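PDB 3DWO: probable outer membrane protein from Pseudomonas aeruginosa, which probably carries hydrophobic compounds such as long-chain fatty acids across the outer membrane, as a beta-barrel channel of the FadL family. Local coordinates for residues Ile56-Asp61 and Pro128-Arg133; Asp134-Thr139 and Asp370-Asp375; Val406-Leu411 and Asp425-Ser430. One frame throughout, in Å; residues are numbered along the deposited sequence.

In the fold
Following the chain from the N terminus, contact 1 closes a loop on the first strand, 44-63, when 128-133, between strands 110-125 and 138-153, folds back against it. Segment 134-139 follows directly and leads into strand 138-153; contact 2 joins it to 370-375, in the loop between strands 351-360 and 378-388, spanning most of the remaining barrel. Contact 3 then pairs strands 395-411 and 423-441. The three close in series, none nested or crossed, yet they touch: Trp130 of contact 1 packs on Pro371 of contact 2, Pro374 lies against Ala428 of contact 3, and Lys57 and Asp61 hydrogen-bond through the backbone to Thr429 and Asp425.

Contact 1. Residues Ile56-Asp61 and Pro128-Arg133; sequences IKYNGD and PNWKGR
Two aromatic rings make the apolar half of this contact. The benzo edge of Trp130 is driven at the face of Tyr58 in a T-shaped stack, ring centroids 5.5 Å apart and planes at 82°, with CZ3 of Trp130 3.8 Å from CD1 of Tyr58. Tyr58 stands with CG anti to its backbone N (chi1 178°), while Trp130 takes the crowded position between N and carbonyl carbon (chi1 82°), which folds the indole over the type I turn Trp130-Arg133 so that Gly132 N sits above the ring centre. The indole NE1 hydrogen-bonds to Ala136 O. In this FadL-family barrel the turn belongs to the loop between strands 110-125 and 138-153, and it meets strand 44-63 where that chain turns a corner at Gly60.

The polar half lies round the corner. Lys131, bent at chi3, donates a hydrogen bond from NZ to Gly60 O, 2.9 Å, nearly along the C=O axis, and its CD lies at the edge of the Tyr58 ring. One water accepts from Lys131 NZ and donates to Asp61 OD1, linking two opposite charges 4.8 Å apart, NZ to OD1. Tyr58 OH donates to Asp61 O at 2.6 Å, from above the carbonyl plane.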
loop_
_atom_site.group_PDB
_atom_site.type_symbol
_atom_site.label_atom_id
_atom_site.label_comp_id
_atom_site.label_asym_id
_atom_site.label_seq_id
_atom_site.Cartn_x
_atom_site.Cartn_y
_atom_site.Cartn_z
ATOM N N ILE A 56 -2.185 -12.764 7.086
ATOM C CA ILE A 56 -0.746 -12.613 7.313
ATOM C C ILE A 56 -0.291 -13.394 8.542
ATOM O O ILE A 56 -0.875 -13.261 9.621
ATOM C CB ILE A 56 -0.356 -11.132 7.552
ATOM C CG1 ILE A 56 -0.805 -10.264 6.383
ATOM C CG2 ILE A 56 1.150 -11.025 7.744
ATOM C CD1 ILE A 56 -0.704 -8.762 6.663
ATOM N N LYS A 57 0.757 -14.193 8.380
ATOM C CA LYS A 57 1.287 -14.983 9.482
ATOM C C LYS A 57 2.809 -15.103 9.444
ATOM O O LYS A 57 3.436 -14.981 8.392
ATOM C CB LYS A 57 0.690 -16.390 9.469
ATOM C CG LYS A 57 -0.782 -16.467 9.813
ATOM C CD LYS A 57 -1.228 -17.919 9.772
ATOM C CE LYS A 57 -2.740 -18.063 9.915
ATOM N NZ LYS A 57 -3.149 -19.487 9.721
ATOM N N TYR A 58 3.386 -15.367 10.611
ATOM C CA TYR A 58 4.820 -15.523 10.757
ATOM C C TYR A 58 5.101 -16.863 11.398
ATOM O O TYR A 58 4.350 -17.321 12.254
ATOM C CB TYR A 58 5.386 -14.420 11.649
ATOM C CG TYR A 58 6.876 -14.517 11.914
ATOM C CD1 TYR A 58 7.371 -15.089 13.091
ATOM C CD2 TYR A 58 7.795 -14.008 10.997
ATOM C CE1 TYR A 58 8.758 -15.143 13.348
ATOM C CE2 TYR A 58 9.172 -14.062 11.241
ATOM C CZ TYR A 58 9.646 -14.626 12.413
ATOM O OH TYR A 58 11.010 -14.655 12.632
ATOM N N ASN A 59 6.188 -17.486 10.975
ATOM C CA ASN A 59 6.606 -18.758 11.530
ATOM C C ASN A 59 8.126 -18.626 11.596
ATOM O O ASN A 59 8.777 -18.433 10.575
ATOM C CB ASN A 59 6.203 -19.910 10.604
ATOM C CG ASN A 59 6.044 -21.223 11.345
ATOM O OD1 ASN A 59 5.033 -21.455 12.017
ATOM N ND2 ASN A 59 7.049 -22.087 11.239
ATOM N N GLY A 60 8.689 -18.708 12.794
ATOM C CA GLY A 60 10.123 -18.570 12.911
ATOM C C GLY A 60 10.608 -18.169 14.289
ATOM O O GLY A 60 9.902 -18.317 15.285
ATOM N N ASP A 61 11.825 -17.641 14.329
ATOM C CA ASP A 61 12.462 -17.249 15.576
ATOM C C ASP A 61 12.773 -15.763 15.636
ATOM O O ASP A 61 12.692 -15.054 14.632
ATOM C CB ASP A 61 13.777 -18.021 15.751
ATOM C CG ASP A 61 13.616 -19.515 15.516
ATOM O OD1 ASP A 61 12.676 -20.105 16.094
ATOM O OD2 ASP A 61 14.436 -20.096 14.759
ATOM N N PRO A 128 0.769 -7.769 20.622
ATOM C CA PRO A 128 1.695 -6.879 21.340
ATOM C C PRO A 128 2.872 -7.527 22.050
ATOM O O PRO A 128 3.931 -6.925 22.174
ATOM C CB PRO A 128 0.780 -6.147 22.319
ATOM C CG PRO A 128 -0.521 -6.107 21.582
ATOM C CD PRO A 128 -0.618 -7.511 21.047
ATOM N N ASN A 129 2.692 -8.752 22.525
ATOM C CA ASN A 129 3.776 -9.407 23.226
ATOM C C ASN A 129 4.457 -10.505 22.419
ATOM O O ASN A 129 5.136 -11.359 22.990
ATOM C CB ASN A 129 3.273 -9.971 24.556
ATOM C CG ASN A 129 4.300 -9.835 25.658
ATOM O OD1 ASN A 129 4.757 -8.723 25.962
ATOM N ND2 ASN A 129 4.686 -10.959 26.258
ATOM N N TRP A 130 4.301 -10.473 21.094
ATOM C CA TRP A 130 4.916 -11.496 20.257
ATOM C C TRP A 130 6.440 -11.356 20.197
ATOM O O TRP A 130 6.995 -10.308 20.518
ATOM C CB TRP A 130 4.300 -11.499 18.841
ATOM C CG TRP A 130 4.835 -10.483 17.866
ATOM C CD1 TRP A 130 4.800 -9.117 17.984
ATOM C CD2 TRP A 130 5.423 -10.757 16.588
ATOM N NE1 TRP A 130 5.322 -8.531 16.857
ATOM C CE2 TRP A 130 5.714 -9.514 15.984
ATOM C CE3 TRP A 130 5.732 -11.936 15.893
ATOM C CZ2 TRP A 130 6.299 -9.413 14.714
ATOM C CZ3 TRP A 130 6.316 -11.836 14.631
ATOM C CH2 TRP A 130 6.593 -10.580 14.056
ATOM N N LYS A 131 7.103 -12.433 19.788
ATOM C CA LYS A 131 8.558 -12.491 19.723
ATOM C C LYS A 131 9.214 -11.443 18.829
ATOM O O LYS A 131 10.397 -11.151 18.983
ATOM C CB LYS A 131 8.998 -13.881 19.274
ATOM C CG LYS A 131 8.666 -14.205 17.820
ATOM C CD LYS A 131 9.110 -15.632 17.462
ATOM C CE LYS A 131 8.274 -16.680 18.190
ATOM N NZ LYS A 131 8.714 -18.070 17.876
ATOM N N GLY A 132 8.456 -10.902 17.886
ATOM C CA GLY A 132 9.003 -9.884 17.007
ATOM C C GLY A 132 8.559 -8.478 17.379
ATOM O O GLY A 132 8.659 -7.566 16.559
ATOM N N ARG A 133 8.091 -8.284 18.611
ATOM C CA ARG A 133 7.609 -6.967 19.043
ATOM C C ARG A 133 8.636 -5.834 18.963
ATOM O O ARG A 133 8.254 -4.661 18.864
ATOM C CB ARG A 133 7.022 -7.043 20.465
ATOM C CG ARG A 133 8.003 -7.446 21.561
ATOM C CD ARG A 133 7.291 -7.563 22.905
ATOM N NE ARG A 133 8.181 -7.986 23.988
ATOM C CZ ARG A 133 8.684 -9.212 24.109
ATOM N NH1 ARG A 133 8.386 -10.147 23.215
ATOM N NH2 ARG A 133 9.492 -9.499 25.122
HETATM O O HOH W 1 10.994 -19.478 18.322
#

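Contact 2. Residues Asp134-Thr139 and Asp370-Asp375; sequences DFAVDT and DPRIPD. With C8E ((hydroxyethyloxy)tri(ethyloxy)octane), chain E; C8E ((hydroxyethyloxy)tri(ethyloxy)octane), chain D.
Phe135 opens the contact with its CB, 4.1 Å from Pro371 CD, while the ring itself leads away toward Leu424 and the loop residues Thr413 and Asn415. Its carbonyl O sits over one face of the Arg372 guanidinium, 3.3 Å from NH2 but badly angled for a hydrogen bond; a water donates to it at 2.9 Å and also to Asp370 OD2. That same carboxylate forms a long salt bridge, 3.6 Å from its OD2 to Arg372 NH1, and Gln175 OE1 takes NH2, so the arginine head is held from several directions. Ala136 points its methyl CB at both Pro371 CB and Arg372 CG, 3.8 Å from the latter. Val137 and Asp138 both face Ser174, forming a classic beta bulge as strand 138-153 begins. At Thr139, OG1 is anti to the carbonyl carbon (chi1 -60°) and crosses the extended Arg372 chain, reaching CG at 3.3 Å. A second water accepts from Arg372 NE at 2.7 Å and also binds Thr139 OG1 and Asp138 O, bridging strand and loop. Beyond, the octyl end of one detergent molecule lies along Ile373, and the terminal O21 of another comes 3.0 Å from Asp375 CB. A loop packed against the start of a wall strand, with amphiphiles lying alongside, is consistent with the hydrophobic passage of a FadL-type channel.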
loop_
_atom_site.group_PDB
_atom_site.type_symbol
_atom_site.label_atom_id
_atom_site.label_comp_id
_atom_site.label_asym_id
_atom_site.label_seq_id
_atom_site.Cartn_x
_atom_site.Cartn_y
_atom_site.Cartn_z
ATOM N N ASP A 134 9.928 -6.162 19.007
ATOM C CA ASP A 134 10.959 -5.121 18.913
ATOM C C ASP A 134 11.058 -4.582 17.484
ATOM O O ASP A 134 11.733 -3.588 17.240
ATOM C CB ASP A 134 12.345 -5.647 19.316
ATOM C CG ASP A 134 12.481 -5.913 20.818
ATOM O OD1 ASP A 134 11.587 -5.527 21.603
ATOM O OD2 ASP A 134 13.510 -6.516 21.211
ATOM N N PHE A 135 10.396 -5.247 16.545
ATOM C CA PHE A 135 10.429 -4.833 15.145
ATOM C C PHE A 135 9.113 -4.251 14.672
ATOM O O PHE A 135 9.096 -3.370 13.808
ATOM C CB PHE A 135 10.790 -6.014 14.237
ATOM C CG PHE A 135 12.172 -6.556 14.471
ATOM C CD1 PHE A 135 12.422 -7.435 15.517
ATOM C CD2 PHE A 135 13.228 -6.167 13.654
ATOM C CE1 PHE A 135 13.711 -7.922 15.750
ATOM C CE2 PHE A 135 14.518 -6.646 13.876
ATOM C CZ PHE A 135 14.758 -7.526 14.929
ATOM N N ALA A 136 8.010 -4.746 15.226
ATOM C CA ALA A 136 6.704 -4.251 14.832
ATOM C C ALA A 136 5.564 -4.822 15.648
ATOM O O ALA A 136 5.605 -5.973 16.101
ATOM C CB ALA A 136 6.457 -4.551 13.360
ATOM N N VAL A 137 4.551 -3.991 15.845
ATOM C CA VAL A 137 3.343 -4.402 16.535
ATOM C C VAL A 137 2.244 -4.050 15.536
ATOM O O VAL A 137 1.745 -4.921 14.826
ATOM C CB VAL A 137 3.140 -3.648 17.869
ATOM C CG1 VAL A 137 1.816 -4.072 18.512
ATOM C CG2 VAL A 137 4.289 -3.967 18.823
ATOM N N ASP A 138 1.898 -2.768 15.444
ATOM C CA ASP A 138 0.872 -2.335 14.503
ATOM C C ASP A 138 1.393 -1.431 13.384
ATOM O O ASP A 138 2.271 -0.596 13.597
ATOM C CB ASP A 138 -0.252 -1.606 15.239
ATOM C CG ASP A 138 -1.019 -2.518 16.166
ATOM O OD1 ASP A 138 -0.912 -3.755 16.002
ATOM O OD2 ASP A 138 -1.734 -2.001 17.050
ATOM N N THR A 139 0.840 -1.616 12.188
ATOM C CA THR A 139 1.203 -0.815 11.028
ATOM C C THR A 139 -0.083 -0.558 10.247
ATOM O O THR A 139 -0.787 -1.491 9.865
ATOM C CB THR A 139 2.209 -1.555 10.111
ATOM O OG1 THR A 139 3.403 -1.855 10.842
ATOM C CG2 THR A 139 2.561 -0.693 8.914
ATOM N N ASP A 370 10.613 -6.633 6.733
ATOM C CA ASP A 370 10.273 -6.817 8.135
ATOM C C ASP A 370 8.794 -7.172 8.285
ATOM O O ASP A 370 8.081 -7.288 7.296
ATOM C CB ASP A 370 10.629 -5.557 8.934
ATOM C CG ASP A 370 9.828 -4.351 8.508
ATOM O OD1 ASP A 370 8.871 -4.525 7.724
ATOM O OD2 ASP A 370 10.148 -3.230 8.970
ATOM N N PRO A 371 8.317 -7.354 9.526
ATOM C CA PRO A 371 6.911 -7.711 9.775
ATOM C C PRO A 371 5.837 -6.694 9.383
ATOM O O PRO A 371 4.673 -7.061 9.240
ATOM C CB PRO A 371 6.893 -8.005 11.278
ATOM C CG PRO A 371 8.325 -8.429 11.556
ATOM C CD PRO A 371 9.091 -7.409 10.777
ATOM N N ARG A 372 6.215 -5.427 9.219
ATOM C CA ARG A 372 5.240 -4.395 8.846
ATOM C C ARG A 372 4.613 -4.677 7.481
ATOM O O ARG A 372 3.389 -4.658 7.330
ATOM C CB ARG A 372 5.895 -3.010 8.797
ATOM C CG ARG A 372 6.526 -2.578 10.089
ATOM C CD ARG A 372 6.758 -1.069 10.135
ATOM N NE ARG A 372 7.030 -0.667 11.512
ATOM C CZ ARG A 372 8.239 -0.458 12.017
ATOM N NH1 ARG A 372 9.323 -0.587 11.262
ATOM N NH2 ARG A 372 8.358 -0.158 13.301
ATOM N N ILE A 373 5.473 -4.925 6.494
ATOM C CA ILE A 373 5.060 -5.207 5.118
ATOM C C ILE A 373 5.862 -6.429 4.655
ATOM O O ILE A 373 6.835 -6.299 3.915
ATOM C CB ILE A 373 5.409 -4.036 4.169
ATOM C CG1 ILE A 373 4.941 -2.699 4.758
ATOM C CG2 ILE A 373 4.765 -4.270 2.811
ATOM C CD1 ILE A 373 3.435 -2.531 4.818
ATOM N N PRO A 374 5.467 -7.628 5.094
ATOM C CA PRO A 374 6.190 -8.838 4.697
ATOM C C PRO A 374 5.657 -9.471 3.415
ATOM O O PRO A 374 5.224 -10.620 3.439
ATOM C CB PRO A 374 5.980 -9.750 5.892
ATOM C CG PRO A 374 4.519 -9.463 6.233
ATOM C CD PRO A 374 4.447 -7.933 6.121
ATOM N N ASP A 375 5.683 -8.758 2.293
ATOM C CA ASP A 375 5.155 -9.382 1.083
ATOM C C ASP A 375 6.211 -9.906 0.116
ATOM O O ASP A 375 7.411 -9.694 0.295
ATOM C CB ASP A 375 4.174 -8.441 0.354
ATOM C CG ASP A 375 4.864 -7.435 -0.523
ATOM O OD1 ASP A 375 5.897 -6.883 -0.091
ATOM O OD2 ASP A 375 4.362 -7.183 -1.641
HETATM C C1 C8E E . -7.296 0.419 5.638
HETATM C C2 C8E E . -6.299 -0.546 5.196
HETATM C C3 C8E E . -5.866 -0.375 3.812
HETATM C C4 C8E E . -6.623 -1.310 2.999
HETATM C C5 C8E E . -5.701 -1.972 2.053
HETATM C C6 C8E E . -6.450 -2.543 0.956
HETATM C C7 C8E E . -5.410 -3.330 0.326
HETATM C C8 C8E E . -5.979 -4.638 -0.023
HETATM O O9 C8E E . -5.502 -5.546 -0.991
HETATM C C10 C8E E . -5.427 -5.155 -2.346
HETATM C C11 C8E E . -4.876 -6.354 -3.053
HETATM O O12 C8E E . -3.610 -6.749 -2.489
HETATM C C13 C8E E . -3.155 -8.083 -2.856
HETATM C C14 C8E E . -2.276 -9.030 -1.979
HETATM O O15 C8E E . -2.413 -9.457 -0.594
HETATM C C16 C8E E . -1.722 -8.555 0.295
HETATM C C17 C8E E . -0.256 -8.928 0.570
HETATM O O18 C8E E . 0.196 -9.468 1.827
HETATM C C19 C8E E . 0.605 -8.430 2.762
HETATM C C20 C8E E . 2.086 -8.232 3.248
HETATM O O21 C8E E . 2.841 -7.141 2.713
HETATM C C1 C8E D . 9.150 -3.889 4.136
HETATM C C2 C8E D . 8.590 -3.033 5.176
HETATM C C3 C8E D . 8.419 -1.633 4.811
HETATM C C4 C8E D . 7.766 -0.977 5.930
HETATM C C5 C8E D . 7.128 0.273 5.447
HETATM C C6 C8E D . 6.105 0.707 6.380
HETATM C C7 C8E D . 6.030 2.116 6.033
HETATM C C8 C8E D . 4.614 2.553 6.074
HETATM O O9 C8E D . 4.091 3.692 6.742
HETATM C C10 C8E D . 4.245 3.792 8.145
HETATM C C11 C8E D . 3.604 5.087 8.531
HETATM O O12 C8E D . 4.588 6.132 8.627
HETATM C C13 C8E D . 4.827 6.661 9.967
HETATM C C14 C8E D . 5.788 6.058 11.040
HETATM O O15 C8E D . 6.851 6.659 11.839
HETATM C C16 C8E D . 8.134 6.578 11.186
HETATM C C17 C8E D . 8.949 5.314 11.521
HETATM O O18 C8E D . 8.664 4.461 12.650
HETATM C C19 C8E D . 9.377 4.843 13.857
HETATM C C20 C8E D . 10.322 3.862 14.646
HETATM O O21 C8E D . 9.785 3.110 15.745
HETATM O O HOH W 2 11.105 -3.569 11.776
HETATM O O HOH W 3 4.930 -1.201 13.090
#

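Contact 3. Residues Val406-Leu411 and Asp425-Ser430; sequences VKEVPL and DGRATS. With C8E ((hydroxyethyloxy)tri(ethyloxy)octane), chain F.
Four backbone hydrogen bonds hold these strands together, in two reciprocal pairs. Val409 and Ala428 exchange theirs, the one from Ala428 N to Val409 O, 2.9 Å, running nearly along the C=O axis. Leu411 and Gly426 do the same: Leu411 N reaches Gly426 O at 2.7 Å from above the carbonyl plane, whereas Gly426 N meets Leu411 O in plane. Between these hydrogen-bonded pairs, Pro410 faces Arg427 as the non-hydrogen-bonded pair, and the two CA atoms come to 4.1 Å. Proline has no N-H to give, but its CA-H makes a contact with Gly426 O. At the other end the backbone is bridged by water, which accepts from Val406 N and donates to Ser430 O.

This is the antiparallel hairpin of strands 395-411 and 423-441 in the barrel wall. The second strand also pairs with strand 44-63 on its other edge, through Asn59 to Arg427 among others, which brings the last strand back to the first and closes the barrel.

Val409, Leu411 and Ala428 share a face, where their apolar side chains meet. CD1 of Leu411 lies 4.0 Å from Ala428 CB, and CG2 of Val409 is a looser 4.4 Å from that methyl. Pro371 and Pro374 of the loop before strand 378-388 come against Leu411 and Ala428 from this side.

Arg427 shares the other face with Pro410, and the end of Glu408 reaches it there. Arg427 leaves its backbone in the crowded position (chi1 43°) and bends again at chi3, laying one face of its guanidinium over Pro410 CA. The extended chain of Glu408 crosses it at about a right angle to form a salt bridge, OE2 to NH1, the carboxylate and guanidinium planes 51° apart; the placing of OE2 is less certain. Asp425, pointing away, pairs with Lys412.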
loop_
_atom_site.group_PDB
_atom_site.type_symbol
_atom_site.label_atom_id
_atom_site.label_comp_id
_atom_site.label_asym_id
_atom_site.label_seq_id
_atom_site.Cartn_x
_atom_site.Cartn_y
_atom_site.Cartn_z
ATOM N N VAL A 406 0.555 -15.150 -2.821
ATOM C CA VAL A 406 1.820 -14.515 -2.480
ATOM C C VAL A 406 2.818 -15.594 -2.105
ATOM O O VAL A 406 2.492 -16.504 -1.351
ATOM C CB VAL A 406 1.651 -13.563 -1.276
ATOM C CG1 VAL A 406 2.931 -12.777 -1.040
ATOM C CG2 VAL A 406 0.476 -12.627 -1.521
ATOM N N LYS A 407 4.030 -15.509 -2.633
ATOM C CA LYS A 407 5.018 -16.519 -2.300
ATOM C C LYS A 407 5.497 -16.319 -0.867
ATOM O O LYS A 407 5.541 -15.197 -0.359
ATOM C CB LYS A 407 6.214 -16.459 -3.255
ATOM C CG LYS A 407 7.027 -15.188 -3.165
ATOM C CD LYS A 407 8.512 -15.472 -3.406
ATOM C CE LYS A 407 8.763 -16.132 -4.757
ATOM N NZ LYS A 407 10.210 -16.442 -4.956
ATOM N N GLU A 408 5.833 -17.424 -0.219
ATOM C CA GLU A 408 6.330 -17.395 1.145
ATOM C C GLU A 408 7.705 -16.727 1.099
ATOM O O GLU A 408 8.564 -17.112 0.299
ATOM C CB GLU A 408 6.441 -18.826 1.668
ATOM C CG GLU A 408 6.955 -18.953 3.081
ATOM C CD GLU A 408 7.005 -20.397 3.528
ATOM O OE1 GLU A 408 5.931 -21.030 3.624
ATOM O OE2 GLU A 408 8.118 -20.904 3.771
ATOM N N VAL A 409 7.910 -15.719 1.939
ATOM C CA VAL A 409 9.183 -15.010 1.954
ATOM C C VAL A 409 9.894 -15.072 3.286
ATOM O O VAL A 409 9.274 -15.253 4.332
ATOM C CB VAL A 409 9.010 -13.517 1.593
ATOM C CG1 VAL A 409 8.839 -13.358 0.091
ATOM C CG2 VAL A 409 7.802 -12.942 2.342
ATOM N N PRO A 410 11.222 -14.925 3.261
ATOM C CA PRO A 410 12.020 -14.958 4.486
ATOM C C PRO A 410 12.106 -13.589 5.151
ATOM O O PRO A 410 11.988 -12.557 4.495
ATOM C CB PRO A 410 13.381 -15.430 3.989
ATOM C CG PRO A 410 13.467 -14.753 2.638
ATOM C CD PRO A 410 12.083 -14.992 2.063
ATOM N N LEU A 411 12.283 -13.600 6.465
ATOM C CA LEU A 411 12.452 -12.388 7.247
ATOM C C LEU A 411 13.756 -12.615 7.997
ATOM O O LEU A 411 13.855 -13.528 8.816
ATOM C CB LEU A 411 11.298 -12.195 8.235
ATOM C CG LEU A 411 10.114 -11.358 7.743
ATOM C CD1 LEU A 411 9.593 -11.911 6.446
ATOM C CD2 LEU A 411 9.018 -11.360 8.791
ATOM N N ASP A 425 14.521 -14.481 12.297
ATOM C CA ASP A 425 14.950 -15.565 11.424
ATOM C C ASP A 425 13.727 -16.441 11.204
ATOM O O ASP A 425 13.468 -17.360 11.979
ATOM C CB ASP A 425 16.061 -16.394 12.059
ATOM C CG ASP A 425 16.554 -17.495 11.134
ATOM O OD1 ASP A 425 17.308 -18.377 11.599
ATOM O OD2 ASP A 425 16.190 -17.468 9.937
ATOM N N GLY A 426 12.966 -16.132 10.160
ATOM C CA GLY A 426 11.769 -16.893 9.875
ATOM C C GLY A 426 11.174 -16.524 8.535
ATOM O O GLY A 426 11.869 -16.014 7.661
ATOM N N ARG A 427 9.884 -16.790 8.363
ATOM C CA ARG A 427 9.223 -16.475 7.105
ATOM C C ARG A 427 7.766 -16.088 7.287
ATOM O O ARG A 427 7.090 -16.538 8.213
ATOM C CB ARG A 427 9.334 -17.661 6.151
ATOM C CG ARG A 427 9.085 -18.994 6.809
ATOM C CD ARG A 427 9.625 -20.135 5.961
ATOM N NE ARG A 427 10.964 -19.857 5.442
ATOM C CZ ARG A 427 11.215 -19.361 4.231
ATOM N NH1 ARG A 427 10.217 -19.085 3.400
ATOM N NH2 ARG A 427 12.465 -19.131 3.850
ATOM N N ALA A 428 7.293 -15.239 6.390
ATOM C CA ALA A 428 5.923 -14.773 6.439
ATOM C C ALA A 428 5.129 -15.441 5.340
ATOM O O ALA A 428 5.615 -15.628 4.223
ATOM C CB ALA A 428 5.880 -13.261 6.270
ATOM N N THR A 429 3.906 -15.819 5.675
ATOM C CA THR A 429 3.016 -16.445 4.723
ATOM C C THR A 429 1.805 -15.537 4.645
ATOM O O THR A 429 1.201 -15.211 5.668
ATOM C CB THR A 429 2.575 -17.838 5.187
ATOM O OG1 THR A 429 3.705 -18.719 5.198
ATOM C CG2 THR A 429 1.519 -18.394 4.243
ATOM N N SER A 430 1.467 -15.120 3.431
ATOM C CA SER A 430 0.336 -14.234 3.217
ATOM C C SER A 430 -0.583 -14.761 2.142
ATOM O O SER A 430 -0.171 -15.516 1.270
ATOM C CB SER A 430 0.820 -12.837 2.823
ATOM O OG SER A 430 1.519 -12.235 3.898
HETATM C C2 C8E F . -0.789 -20.442 -7.848
HETATM C C3 C8E F . 0.577 -20.960 -7.745
HETATM C C4 C8E F . 1.072 -20.617 -6.417
HETATM C C5 C8E F . 2.426 -19.990 -6.546
HETATM C C6 C8E F . 2.698 -19.060 -5.450
HETATM C C7 C8E F . 2.507 -17.777 -6.123
HETATM C C8 C8E F . 3.590 -16.824 -5.766
HETATM O O9 C8E F . 4.268 -15.943 -6.656
HETATM C C10 C8E F . 4.996 -16.495 -7.738
HETATM C C11 C8E F . 5.572 -15.334 -8.497
HETATM O O HOH W 4 -0.810 -17.154 -0.929
#